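CSP3 (Bacillus subtilis, PDB 5FIG) probably stores copper in the cytosol, binding many Cu(I) ions through cysteines inside a four-helix bundle and so protecting the bacterium against copper toxicity. Local coordinates at residues I9-F23 with D42-M56. Numbering follows the deposited sequence.
Sequences IEACIDCMKACNHCF and DRECADICALAVKAM
Cys-12 drops as a knob into the hole formed by Cys-49, Ala-52, Val-53 and Met-56, its CB lying 3.5 Å from Val-53 CG2 while SG runs on toward the methionine methyl. Ile-9 and Met-56 lie alongside, pointing opposite ways, CG1 of the isoleucine 3.8 Å from CE of Met-56, whose chain bends at chi3 (-89°) and brings the methyl against both Ile-9 CG1 and Cys-12 SG. Val-53, by contrast, stands nearly perpendicular to Ile-9, its CG1 meeting Ile-9 CG2. At mid-contact small residues suit the close, antiparallel helices (axes 8.4 Å apart, 155°): Ala-46 CA comes within 4.4 Å of Met-16 CA, and Ala-46 CB rests 3.3 Å from Asn-20 OD1 and against Cys-19 CB. Beside it thiols cluster: Cys-45 SG lies 3.7 Å from Cys-19 SG and 3.8 Å from Cys-15 SG, contacts without disulfides, consistent with cysteines kept for Cu(I) in this metal-free form. Further along, Asp-42 OD2 stands 3.2 Å from Cys-22 SG, and a water donates to Asn-20 OD1 and, weakly, to Asp-42 O. An alanine here in place of Asp-42 removes the carboxylate, which would probably leave the Cys-22 thiol without that polar neighbour and open a gap against Cys-19 O. Helices 63-81 and 89-107 complete the bundle, Cys-74 meeting Cys-45 and Cys-99 meeting Cys-12, whereas Met-16 packs on Val-53 and Asn-20 ND2 hydrogen-bonds Gln-57 OE1, both of the second subunit.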
ATOM      1  N   ILE B   9      -5.431 -13.982   8.450  1.00 13.90           N
ATOM      2  CA  ILE B   9      -4.269 -13.609   7.622  1.00 13.63           C
ATOM      3  C   ILE B   9      -4.164 -14.488   6.402  1.00 13.89           C
ATOM      4  O   ILE B   9      -3.981 -14.016   5.295  1.00 13.39           O
ATOM      5  CB  ILE B   9      -2.972 -13.551   8.440  1.00 14.07           C
ATOM      6  CG1 ILE B   9      -3.018 -12.352   9.400  1.00 14.02           C
ATOM      7  CG2 ILE B   9      -1.737 -13.466   7.533  1.00 14.22           C
ATOM      8  CD1 ILE B   9      -2.031 -12.427  10.549  1.00 15.14           C
ATOM      9  N   GLU B  10      -4.221 -15.787   6.606  1.00 15.10           N
ATOM     10  CA  GLU B  10      -4.152 -16.695   5.476  1.00 16.23           C
ATOM     11  C   GLU B  10      -5.223 -16.489   4.455  1.00 14.88           C
ATOM     12  O   GLU B  10      -4.966 -16.601   3.277  1.00 14.39           O
ATOM     13  CB  GLU B  10      -4.232 -18.129   5.966  1.00 18.85           C
ATOM     14  CG  GLU B  10      -3.845 -19.222   4.987  1.00 21.66           C
ATOM     15  CD  GLU B  10      -2.409 -19.147   4.531  1.00 24.33           C
ATOM     16  OE1 GLU B  10      -1.645 -18.280   5.034  1.00 26.80           O
ATOM     17  OE2 GLU B  10      -1.994 -20.000   3.722  1.00 29.39           O
ATOM     18  N   ALA B  11      -6.445 -16.309   4.924  1.00 14.21           N
ATOM     19  CA  ALA B  11      -7.553 -16.018   3.997  1.00 13.75           C
ATOM     20  C   ALA B  11      -7.374 -14.728   3.223  1.00 12.81           C
ATOM     21  O   ALA B  11      -7.675 -14.673   2.027  1.00 12.64           O
ATOM     22  CB  ALA B  11      -8.860 -16.006   4.720  1.00 13.90           C
ATOM     23  N   CYS B  12      -6.849 -13.696   3.881  1.00 12.65           N
ATOM     24  CA  CYS B  12      -6.547 -12.434   3.202  1.00 12.48           C
ATOM     25  C   CYS B  12      -5.435 -12.617   2.158  1.00 12.49           C
ATOM     26  O   CYS B  12      -5.522 -12.092   1.018  1.00 12.04           O
ATOM     27  CB  CYS B  12      -6.111 -11.346   4.193  1.00 12.76           C
ATOM     28  SG  CYS B  12      -7.449 -10.729   5.221  1.00 14.11           S
ATOM     29  N   ILE B  13      -4.412 -13.358   2.520  1.00 12.86           N
ATOM     30  CA  ILE B  13      -3.284 -13.622   1.572  1.00 13.46           C
ATOM     31  C   ILE B  13      -3.839 -14.381   0.338  1.00 13.93           C
ATOM     32  O   ILE B  13      -3.497 -14.114  -0.792  1.00 13.55           O
ATOM     33  CB  ILE B  13      -2.149 -14.378   2.280  1.00 14.53           C
ATOM     34  CG1 ILE B  13      -1.462 -13.441   3.288  1.00 14.54           C
ATOM     35  CG2 ILE B  13      -1.167 -14.957   1.274  1.00 15.35           C
ATOM     36  CD1 ILE B  13      -0.586 -14.139   4.274  1.00 15.36           C
ATOM     37  N   ASP B  14      -4.684 -15.413   0.593  1.00 14.66           N
ATOM     38  CA  ASP B  14      -5.284 -16.164  -0.498  1.00 15.90           C
ATOM     39  C   ASP B  14      -6.178 -15.321  -1.387  1.00 15.38           C
ATOM     40  O   ASP B  14      -6.292 -15.546  -2.595  1.00 15.41           O
ATOM     41  CB  ASP B  14      -6.070 -17.396   0.062  1.00 17.72           C
ATOM     42  CG  ASP B  14      -5.178 -18.469   0.659  1.00 20.18           C
ATOM     43  OD1 ASP B  14      -3.971 -18.460   0.462  1.00 21.71           O
ATOM     44  OD2 ASP B  14      -5.648 -19.369   1.374  1.00 21.67           O
ATOM     45  N   CYS B  15      -6.902 -14.391  -0.769  1.00 14.81           N
ATOM     46  CA  CYS B  15      -7.797 -13.535  -1.501  1.00 15.01           C
ATOM     47  C   CYS B  15      -6.977 -12.571  -2.400  1.00 14.93           C
ATOM     48  O   CYS B  15      -7.337 -12.313  -3.532  1.00 14.98           O
ATOM     49  CB  CYS B  15      -8.712 -12.818  -0.544  1.00 14.97           C
ATOM     50  SG  CYS B  15      -9.969 -11.837  -1.362  1.00 16.12           S
ATOM     51  N   MET B  16      -5.923 -12.003  -1.843  1.00 15.11           N
ATOM     52  CA  MET B  16      -4.995 -11.150  -2.615  0.50 15.78           C
ATOM     53  C   MET B  16      -4.502 -11.866  -3.827  1.00 16.18           C
ATOM     54  O   MET B  16      -4.486 -11.317  -4.914  1.00 16.29           O
ATOM     55  CB  MET B  16      -3.830 -10.744  -1.759  0.50 17.01           C
ATOM     56  CG  MET B  16      -2.987  -9.586  -2.136  0.50 18.66           C
ATOM     57  SD  MET B  16      -1.637  -9.621  -0.945  0.50 21.22           S
ATOM     58  CE  MET B  16      -0.487  -8.664  -1.893  0.50 21.49           C
ATOM     59  N   LYS B  17      -4.038 -13.099  -3.623  1.00 15.45           N
ATOM     60  CA  LYS B  17      -3.556 -13.880  -4.724  1.00 16.23           C
ATOM     61  C   LYS B  17      -4.638 -14.001  -5.794  1.00 15.82           C
ATOM     62  O   LYS B  17      -4.399 -13.848  -6.963  1.00 16.02           O
ATOM     63  CB  LYS B  17      -3.127 -15.265  -4.223  1.00 17.35           C
ATOM     64  CG  LYS B  17      -2.632 -16.191  -5.295  1.00 19.69           C
ATOM     65  CD  LYS B  17      -2.188 -17.524  -4.704  1.00 21.19           C
ATOM     66  CE  LYS B  17      -1.703 -18.420  -5.825  1.00 23.51           C
ATOM     67  NZ  LYS B  17      -1.386 -19.814  -5.401  1.00 25.25           N
ATOM     68  N   ALA B  18      -5.820 -14.423  -5.377  1.00 14.91           N
ATOM     69  CA  ALA B  18      -6.896 -14.672  -6.347  1.00 15.46           C
ATOM     70  C   ALA B  18      -7.340 -13.424  -7.092  1.00 15.32           C
ATOM     71  O   ALA B  18      -7.563 -13.449  -8.294  1.00 16.09           O
ATOM     72  CB  ALA B  18      -8.100 -15.326  -5.636  1.00 15.22           C
ATOM     73  N   CYS B  19      -7.456 -12.325  -6.360  1.00 14.40           N
ATOM     74  CA  CYS B  19      -7.830 -11.018  -6.930  1.00 14.72           C
ATOM     75  C   CYS B  19      -6.790 -10.510  -7.867  1.00 15.14           C
ATOM     76  O   CYS B  19      -7.116 -10.049  -8.984  1.00 15.93           O
ATOM     77  CB  CYS B  19      -8.060  -9.951  -5.801  1.00 14.10           C
ATOM     78  SG  CYS B  19      -9.629 -10.219  -4.920  1.00 14.96           S
ATOM     79  N   ASN B  20      -5.514 -10.617  -7.474  1.00 14.62           N
ATOM     80  CA  ASN B  20      -4.434 -10.189  -8.399  1.00 15.65           C
ATOM     81  C   ASN B  20      -4.359 -11.047  -9.677  1.00 17.15           C
ATOM     82  O   ASN B  20      -4.125 -10.556 -10.763  1.00 18.13           O
ATOM     83  CB  ASN B  20      -3.079 -10.169  -7.681  1.00 15.35           C
ATOM     84  CG  ASN B  20      -2.924  -8.998  -6.748  1.00 14.65           C
ATOM     85  OD1 ASN B  20      -3.473  -7.960  -7.018  1.00 14.61           O
ATOM     86  ND2 ASN B  20      -2.178  -9.159  -5.643  1.00 14.21           N
ATOM     87  N   HIS B  21      -4.527 -12.366  -9.518  1.00 17.49           N
ATOM     88  CA  HIS B  21      -4.614 -13.236 -10.662  1.00 19.41           C
ATOM     89  C   HIS B  21      -5.785 -12.917 -11.586  1.00 19.81           C
ATOM     90  O   HIS B  21      -5.632 -12.925 -12.812  1.00 21.49           O
ATOM     91  CB  HIS B  21      -4.661 -14.723 -10.205  1.00 20.07           C
ATOM     92  CG  HIS B  21      -3.317 -15.209  -9.742  1.00 21.10           C
ATOM     93  ND1 HIS B  21      -3.173 -16.406  -9.070  1.00 22.00           N
ATOM     94  CD2 HIS B  21      -2.066 -14.658  -9.780  1.00 22.01           C
ATOM     95  CE1 HIS B  21      -1.905 -16.606  -8.762  1.00 22.39           C
ATOM     96  NE2 HIS B  21      -1.206 -15.567  -9.186  1.00 22.70           N
ATOM     97  N   CYS B  22      -6.941 -12.689 -11.006  1.00 18.78           N
ATOM     98  CA  CYS B  22      -8.131 -12.338 -11.749  1.00 19.48           C
ATOM     99  C   CYS B  22      -7.935 -11.006 -12.498  1.00 19.89           C
ATOM    100  O   CYS B  22      -8.289 -10.867 -13.670  1.00 21.18           O
ATOM    101  CB  CYS B  22      -9.337 -12.268 -10.780  1.00 18.66           C
ATOM    102  SG  CYS B  22     -10.960 -12.031 -11.517  1.00 20.32           S
ATOM    103  N   PHE B  23      -7.339 -10.032 -11.808  1.00 18.75           N
ATOM    104  CA  PHE B  23      -7.025  -8.738 -12.431  1.00 19.48           C
ATOM    105  C   PHE B  23      -6.255  -8.889 -13.707  1.00 21.40           C
ATOM    106  O   PHE B  23      -6.659  -8.379 -14.780  1.00 22.73           O
ATOM    107  CB  PHE B  23      -6.244  -7.909 -11.416  1.00 18.20           C
ATOM    108  CG  PHE B  23      -5.730  -6.584 -11.942  1.00 19.06           C
ATOM    109  CD1 PHE B  23      -6.513  -5.435 -11.846  1.00 19.04           C
ATOM    110  CD2 PHE B  23      -4.448  -6.477 -12.474  1.00 20.04           C
ATOM    111  CE1 PHE B  23      -6.032  -4.214 -12.275  1.00 20.12           C
ATOM    112  CE2 PHE B  23      -3.963  -5.254 -12.919  1.00 21.15           C
ATOM    113  CZ  PHE B  23      -4.772  -4.118 -12.832  1.00 21.19           C
ATOM    114  N   ASP B  42     -11.168  -5.931  -8.113  1.00 17.17           N
ATOM    115  CA  ASP B  42      -9.986  -6.803  -7.861  1.00 16.72           C
ATOM    116  C   ASP B  42      -8.829  -5.973  -7.318  1.00 16.14           C
ATOM    117  O   ASP B  42      -8.107  -6.412  -6.404  1.00 15.25           O
ATOM    118  CB  ASP B  42      -9.481  -7.473  -9.136  1.00 18.15           C
ATOM    119  CG  ASP B  42     -10.321  -8.656  -9.567  1.00 19.26           C
ATOM    120  OD1 ASP B  42     -10.994  -9.282  -8.717  1.00 18.94           O
ATOM    121  OD2 ASP B  42     -10.278  -8.961 -10.794  1.00 21.58           O
ATOM    122  N   ARG B  43      -8.620  -4.805  -7.904  1.00 16.89           N
ATOM    123  CA  ARG B  43      -7.569  -3.907  -7.428  1.00 16.86           C
ATOM    124  C   ARG B  43      -7.838  -3.440  -5.992  1.00 16.42           C
ATOM    125  O   ARG B  43      -6.969  -3.543  -5.114  1.00 15.19           O
ATOM    126  CB  ARG B  43      -7.403  -2.710  -8.358  1.00 18.18           C
ATOM    127  CG  ARG B  43      -6.417  -1.683  -7.854  1.00 18.14           C
ATOM    128  CD  ARG B  43      -6.402  -0.441  -8.684  1.00 19.84           C
ATOM    129  NE  ARG B  43      -5.380   0.498  -8.251  1.00 20.10           N
ATOM    130  CZ  ARG B  43      -5.225   1.723  -8.723  1.00 21.73           C
ATOM    131  NH1 ARG B  43      -5.989   2.188  -9.705  1.00 23.04           N
ATOM    132  NH2 ARG B  43      -4.259   2.469  -8.230  1.00 22.19           N
ATOM    133  N   GLU B  44      -9.074  -2.998  -5.740  1.00 17.47           N
ATOM    134  CA  GLU B  44      -9.429  -2.497  -4.425  1.00 18.36           C
ATOM    135  C   GLU B  44      -9.334  -3.576  -3.353  1.00 16.36           C
ATOM    136  O   GLU B  44      -8.868  -3.342  -2.210  1.00 15.67           O
ATOM    137  CB  GLU B  44     -10.885  -1.893  -4.498  1.00 20.81           C
ATOM    138  CG  GLU B  44     -10.880  -0.604  -5.265  1.00 24.82           C
ATOM    139  CD  GLU B  44     -12.162   0.159  -4.999  1.00 27.94           C
ATOM    140  OE1 GLU B  44     -12.710   0.037  -3.892  1.00 31.85           O
ATOM    141  OE2 GLU B  44     -12.657   0.830  -5.931  1.00 31.98           O
ATOM    142  N   CYS B  45      -9.787  -4.788  -3.719  1.00 15.98           N
ATOM    143  CA  CYS B  45      -9.866  -5.887  -2.749  1.00 15.35           C
ATOM    144  C   CYS B  45      -8.466  -6.424  -2.418  1.00 14.91           C
ATOM    145  O   CYS B  45      -8.114  -6.548  -1.243  1.00 14.06           O
ATOM    146  CB  CYS B  45     -10.734  -6.973  -3.320  1.00 15.96           C
ATOM    147  SG  CYS B  45     -11.027  -8.300  -2.142  1.00 16.64           S
ATOM    148  N   ALA B  46      -7.641  -6.572  -3.435  1.00 15.32           N
ATOM    149  CA  ALA B  46      -6.222  -6.971  -3.190  1.00 15.55           C
ATOM    150  C   ALA B  46      -5.501  -5.971  -2.289  1.00 15.92           C
ATOM    151  O   ALA B  46      -4.761  -6.335  -1.346  1.00 15.64           O
ATOM    152  CB  ALA B  46      -5.469  -7.087  -4.476  1.00 16.39           C
ATOM    153  N   ASP B  47      -5.743  -4.687  -2.534  1.00 16.74           N
ATOM    154  CA  ASP B  47      -5.111  -3.644  -1.723  1.00 17.42           C
ATOM    155  C   ASP B  47      -5.562  -3.656  -0.264  1.00 16.30           C
ATOM    156  O   ASP B  47      -4.749  -3.514   0.674  1.00 15.52           O
ATOM    157  CB  ASP B  47      -5.311  -2.242  -2.354  1.00 19.68           C
ATOM    158  CG  ASP B  47      -4.586  -2.060  -3.704  1.00 22.24           C
ATOM    159  OD1 ASP B  47      -3.768  -2.910  -4.161  1.00 23.84           O
ATOM    160  OD2 ASP B  47      -4.773  -0.976  -4.302  1.00 25.61           O
ATOM    161  N   ILE B  48      -6.868  -3.769  -0.028  1.00 15.14           N
ATOM    162  CA  ILE B  48      -7.358  -3.768   1.344  1.00 14.63           C
ATOM    163  C   ILE B  48      -6.958  -5.035   2.079  1.00 13.33           C
ATOM    164  O   ILE B  48      -6.789  -5.007   3.297  1.00 12.89           O
ATOM    165  CB  ILE B  48      -8.898  -3.510   1.448  1.00 15.26           C
ATOM    166  CG1 ILE B  48      -9.385  -3.210   2.867  1.00 15.81           C
ATOM    167  CG2 ILE B  48      -9.736  -4.678   0.972  1.00 14.93           C
ATOM    168  CD1 ILE B  48      -8.918  -1.881   3.416  1.00 17.10           C
ATOM    169  N   CYS B  49      -6.899  -6.152   1.359  1.00 12.99           N
ATOM    170  CA  CYS B  49      -6.472  -7.386   1.994  1.00 12.88           C
ATOM    171  C   CYS B  49      -5.026  -7.260   2.503  1.00 12.68           C
ATOM    172  O   CYS B  49      -4.745  -7.684   3.636  1.00 12.33           O
ATOM    173  CB  CYS B  49      -6.548  -8.606   1.037  1.00 13.26           C
ATOM    174  SG  CYS B  49      -8.230  -9.228   0.806  1.00 14.84           S
ATOM    175  N   ALA B  50      -4.163  -6.645   1.699  1.00 13.05           N
ATOM    176  CA  ALA B  50      -2.797  -6.391   2.128  1.00 13.51           C
ATOM    177  C   ALA B  50      -2.799  -5.505   3.400  1.00 13.72           C
ATOM    178  O   ALA B  50      -2.013  -5.707   4.344  1.00 13.57           O
ATOM    179  CB  ALA B  50      -2.026  -5.735   1.019  1.00 14.47           C
ATOM    180  N   LEU B  51      -3.642  -4.460   3.407  1.00 13.44           N
ATOM    181  CA  LEU B  51      -3.712  -3.597   4.591  1.00 14.07           C
ATOM    182  C   LEU B  51      -4.177  -4.337   5.856  1.00 13.22           C
ATOM    183  O   LEU B  51      -3.704  -4.075   6.981  1.00 13.30           O
ATOM    184  CB  LEU B  51      -4.643  -2.395   4.326  1.00 15.39           C
ATOM    185  CG  LEU B  51      -4.762  -1.364   5.453  1.00 17.04           C
ATOM    186  CD1 LEU B  51      -3.493  -0.573   5.560  1.00 18.58           C
ATOM    187  CD2 LEU B  51      -5.939  -0.405   5.209  1.00 18.36           C
ATOM    188  N   ALA B  52      -5.182  -5.194   5.690  1.00 12.09           N
ATOM    189  CA  ALA B  52      -5.701  -5.980   6.817  1.00 11.84           C
ATOM    190  C   ALA B  52      -4.652  -6.909   7.377  1.00 11.63           C
ATOM    191  O   ALA B  52      -4.458  -6.998   8.595  1.00 11.74           O
ATOM    192  CB  ALA B  52      -6.947  -6.752   6.397  1.00 11.70           C
ATOM    193  N   VAL B  53      -3.855  -7.522   6.476  1.00 11.33           N
ATOM    194  CA  VAL B  53      -2.707  -8.360   6.917  1.00 11.56           C
ATOM    195  C   VAL B  53      -1.738  -7.537   7.758  1.00 12.14           C
ATOM    196  O   VAL B  53      -1.345  -7.935   8.852  1.00 12.55           O
ATOM    197  CB  VAL B  53      -2.019  -9.028   5.749  1.00 11.60           C
ATOM    198  CG1 VAL B  53      -0.720  -9.689   6.193  1.00 12.53           C
ATOM    199  CG2 VAL B  53      -2.975 -10.062   5.120  1.00 11.25           C
ATOM    200  N   LYS B  54      -1.365  -6.368   7.240  1.00 12.43           N
ATOM    201  CA  LYS B  54      -0.466  -5.510   7.995  1.00 13.55           C
ATOM    202  C   LYS B  54      -1.054  -5.132   9.357  1.00 13.38           C
ATOM    203  O   LYS B  54      -0.333  -5.129  10.351  1.00 14.03           O
ATOM    204  CB  LYS B  54      -0.138  -4.286   7.161  1.00 14.58           C
ATOM    205  CG  LYS B  54       0.881  -3.395   7.790  1.00 16.58           C
ATOM    206  CD  LYS B  54       1.031  -2.062   7.102  1.00 18.00           C
ATOM    207  CE  LYS B  54       0.842  -2.068   5.591  1.00 18.46           C
ATOM    208  NZ  LYS B  54       1.308  -0.775   5.015  1.00 20.24           N
ATOM    209  N   ALA B  55      -2.338  -4.749   9.386  1.00 12.60           N
ATOM    210  CA  ALA B  55      -2.990  -4.354  10.614  1.00 13.00           C
ATOM    211  C   ALA B  55      -2.999  -5.461  11.650  1.00 13.34           C
ATOM    212  O   ALA B  55      -2.662  -5.251  12.818  1.00 14.13           O
ATOM    213  CB  ALA B  55      -4.419  -3.906  10.357  1.00 12.63           C
ATOM    214  N   MET B  56      -3.297  -6.673  11.194  1.00 12.89           N
ATOM    215  CA  MET B  56      -3.263  -7.824  12.101  1.00 13.68           C
ATOM    216  C   MET B  56      -1.864  -8.161  12.590  1.00 14.51           C
ATOM    217  O   MET B  56      -1.645  -8.443  13.803  1.00 15.68           O
ATOM    218  CB  MET B  56      -3.903  -9.049  11.467  1.00 13.49           C
ATOM    219  CG  MET B  56      -5.376  -8.877  11.272  1.00 13.36           C
ATOM    220  SD  MET B  56      -6.180 -10.347  10.546  1.00 13.53           S
ATOM    221  CE  MET B  56      -6.035 -10.041   8.820  1.00 12.46           C
TER
HETATM  222  O   HOH W   1      -5.661  -6.715  -8.114  1.00 19.92           O